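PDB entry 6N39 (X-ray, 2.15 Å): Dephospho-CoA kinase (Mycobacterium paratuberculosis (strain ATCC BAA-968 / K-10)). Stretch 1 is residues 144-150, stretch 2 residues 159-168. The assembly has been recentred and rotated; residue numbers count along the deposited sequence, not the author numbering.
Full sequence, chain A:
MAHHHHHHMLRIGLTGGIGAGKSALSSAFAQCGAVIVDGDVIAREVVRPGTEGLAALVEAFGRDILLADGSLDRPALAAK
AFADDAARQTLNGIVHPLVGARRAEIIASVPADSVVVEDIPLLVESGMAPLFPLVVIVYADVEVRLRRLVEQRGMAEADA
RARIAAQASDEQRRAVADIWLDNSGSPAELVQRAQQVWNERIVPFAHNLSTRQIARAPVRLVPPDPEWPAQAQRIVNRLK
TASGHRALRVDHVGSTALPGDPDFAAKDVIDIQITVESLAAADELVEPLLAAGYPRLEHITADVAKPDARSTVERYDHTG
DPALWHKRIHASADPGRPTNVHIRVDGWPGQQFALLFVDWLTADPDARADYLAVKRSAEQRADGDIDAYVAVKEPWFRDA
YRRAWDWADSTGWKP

Stretch 1 (144-150) VRLRRLV
Stretch 2 159-168: DARARIAAQA

How are the two segments arranged? Residues 144-150 form part of a helix, with phi/psi near -63/-47 throughout, and 159-165 belong to a second helix of the same kind; Gln 167 and Ala 168 leave it with extended psi values of -174° and 154°. The axes approach to 10.0 Å, with an angle of 125° between their N-to-C directions. Leu 149 and Ala 160 have the nearest CA atoms across the two, 6.6 Å apart.

What does Leu 146 contribute? It has the most surface covered, 85 Å², although its CA-to-CB bond points sideways. Its mt rotamer (chi1 -84°, chi2 171°) brings the end of the chain nearer, with Leu 146 CD2 4.0 Å from Ala 160 CB and 4.2 Å from Ile 164 CD1. On Leu 146, CD1 lies over one face of the Arg 161 guanidinium, 3.3 Å from Arg 161 NH1. Arg 161 reaches there with chi1 to chi4 of -51°, -172°, 90° and 107°.

How does Ile 164 answer from the second helix? With 80 Å² covered, its CA-to-CB bond points toward the first helix and it is also mt (-73°, 175°). Ile 164 CD1 packs 4.0 Å from Leu 149 CD1, and that leucine, mt as well (-70°, 171°), also places CD1 4.2 Å from Ala 160 CB. The small alanine side chain thus touches both leucines.

How are the polar groups joined? Arg 145 (chi1 to chi4 -59°, 171°, 62°, -166°) lays one guanidinium face against Ile 164, with NH2 3.9 Å from Ile 164 CG2. No direct hydrogen bond crosses the contact: Arg 145 NH2 stands 4.0 Å from Gln 167 OE1, near the guanidinium plane. A water bridges this gap, accepting from Arg 145 NH2 at 2.7 Å and lying 2.7 Å from Gln 167 OE1 and 3.0 Å from Ile 164 O.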

# COMPACT_ATOMS: atom_id res chain seq x y z
N VAL A 144 17.49 18.34 -14.44
CA VAL A 144 17.11 19.24 -13.35
C VAL A 144 17.82 18.85 -12.06
O VAL A 144 18.39 19.71 -11.36
CB VAL A 144 15.58 19.26 -13.17
CG1 VAL A 144 15.20 19.95 -11.87
CG2 VAL A 144 14.90 19.93 -14.36
N ARG A 145 17.79 17.56 -11.72
CA ARG A 145 18.47 17.10 -10.51
C ARG A 145 19.95 17.45 -10.55
O ARG A 145 20.52 17.89 -9.54
CB ARG A 145 18.28 15.59 -10.35
CG ARG A 145 16.81 15.16 -10.26
CD ARG A 145 16.67 13.65 -10.34
NE ARG A 145 17.36 12.99 -9.23
CZ ARG A 145 17.63 11.70 -9.18
NH1 ARG A 145 17.28 10.91 -10.19
NH2 ARG A 145 18.25 11.19 -8.13
N LEU A 146 20.58 17.26 -11.71
CA LEU A 146 21.99 17.58 -11.87
C LEU A 146 22.25 19.06 -11.65
O LEU A 146 23.16 19.44 -10.91
CB LEU A 146 22.47 17.17 -13.26
CG LEU A 146 22.87 15.72 -13.41
CD1 LEU A 146 23.10 15.41 -14.88
CD2 LEU A 146 24.12 15.46 -12.59
N ARG A 147 21.48 19.92 -12.34
CA ARG A 147 21.65 21.36 -12.16
C ARG A 147 21.51 21.74 -10.69
O ARG A 147 22.31 22.51 -10.16
CB ARG A 147 20.65 22.13 -13.02
N ARG A 148 20.52 21.16 -10.01
CA ARG A 148 20.31 21.52 -8.61
C ARG A 148 21.48 21.09 -7.73
O ARG A 148 21.96 21.87 -6.90
CB ARG A 148 18.99 20.92 -8.11
CG ARG A 148 17.77 21.48 -8.85
CD ARG A 148 16.51 21.53 -7.99
NE ARG A 148 15.78 20.28 -7.98
CZ ARG A 148 14.50 20.13 -8.33
NH1 ARG A 148 13.76 21.16 -8.72
NH2 ARG A 148 13.96 18.92 -8.28
N LEU A 149 22.00 19.88 -7.94
CA LEU A 149 23.09 19.40 -7.09
C LEU A 149 24.38 20.16 -7.37
O LEU A 149 25.07 20.61 -6.44
CB LEU A 149 23.29 17.90 -7.27
CG LEU A 149 22.18 17.02 -6.70
CD1 LEU A 149 22.40 15.59 -7.14
CD2 LEU A 149 22.12 17.09 -5.18
N VAL A 150 24.74 20.33 -8.64
CA VAL A 150 25.99 21.00 -8.99
C VAL A 150 25.94 22.47 -8.59
O VAL A 150 26.80 22.96 -7.85
CB VAL A 150 26.32 20.83 -10.48
N ASP A 159 30.70 13.54 -9.73
CA ASP A 159 30.34 13.06 -8.40
C ASP A 159 28.82 13.00 -8.24
O ASP A 159 28.28 12.01 -7.72
CB ASP A 159 30.96 13.97 -7.34
CG ASP A 159 30.72 13.47 -5.93
OD1 ASP A 159 30.63 12.24 -5.74
OD2 ASP A 159 30.61 14.31 -5.01
N ALA A 160 28.12 14.05 -8.67
CA ALA A 160 26.66 14.03 -8.60
C ALA A 160 26.10 12.89 -9.42
O ALA A 160 25.21 12.16 -8.96
CB ALA A 160 26.10 15.37 -9.07
N ARG A 161 26.61 12.70 -10.64
CA ARG A 161 26.09 11.64 -11.49
C ARG A 161 26.33 10.27 -10.87
O ARG A 161 25.45 9.40 -10.92
CB ARG A 161 26.71 11.71 -12.88
CG ARG A 161 26.64 13.08 -13.53
CD ARG A 161 27.09 13.04 -14.98
NE ARG A 161 25.96 12.77 -15.86
CZ ARG A 161 25.40 13.67 -16.65
NH1 ARG A 161 25.87 14.91 -16.68
NH2 ARG A 161 24.36 13.33 -17.42
N ALA A 162 27.50 10.06 -10.26
CA ALA A 162 27.78 8.79 -9.61
C ALA A 162 26.87 8.57 -8.41
O ALA A 162 26.34 7.47 -8.21
CB ALA A 162 29.25 8.71 -9.20
N ARG A 163 26.69 9.61 -7.60
CA ARG A 163 25.81 9.50 -6.44
C ARG A 163 24.38 9.19 -6.86
O ARG A 163 23.68 8.42 -6.19
CB ARG A 163 25.86 10.80 -5.63
CG ARG A 163 27.15 11.03 -4.84
CD ARG A 163 26.80 11.35 -3.40
NE ARG A 163 25.73 10.47 -2.93
CZ ARG A 163 24.95 10.71 -1.88
NH1 ARG A 163 24.00 9.85 -1.54
NH2 ARG A 163 25.12 11.81 -1.16
N ILE A 164 23.93 9.79 -7.97
CA ILE A 164 22.60 9.53 -8.49
C ILE A 164 22.49 8.09 -8.97
O ILE A 164 21.51 7.39 -8.68
CB ILE A 164 22.27 10.52 -9.63
CG1 ILE A 164 22.00 11.92 -9.06
CG2 ILE A 164 21.09 10.01 -10.46
CD1 ILE A 164 21.80 12.99 -10.12
N ALA A 165 23.49 7.63 -9.72
CA ALA A 165 23.45 6.29 -10.29
C ALA A 165 23.50 5.21 -9.22
O ALA A 165 22.99 4.10 -9.43
CB ALA A 165 24.61 6.10 -11.27
N ALA A 166 24.11 5.50 -8.06
CA ALA A 166 24.25 4.49 -7.02
C ALA A 166 22.96 4.21 -6.27
O ALA A 166 22.93 3.28 -5.45
CB ALA A 166 25.34 4.90 -6.03
N GLN A 167 21.89 4.97 -6.50
CA GLN A 167 20.63 4.76 -5.81
C GLN A 167 19.69 3.94 -6.70
O GLN A 167 20.05 3.50 -7.79
CB GLN A 167 19.98 6.09 -5.43
CG GLN A 167 20.83 7.03 -4.59
CD GLN A 167 20.06 8.28 -4.20
OE1 GLN A 167 19.43 8.92 -5.04
NE2 GLN A 167 20.08 8.60 -2.91
N ALA A 168 18.45 3.78 -6.23
CA ALA A 168 17.43 3.09 -6.99
C ALA A 168 17.11 3.84 -8.28
O ALA A 168 17.29 5.06 -8.37
CB ALA A 168 16.16 2.93 -6.15
O HOH W 1 19.01 8.62 -7.68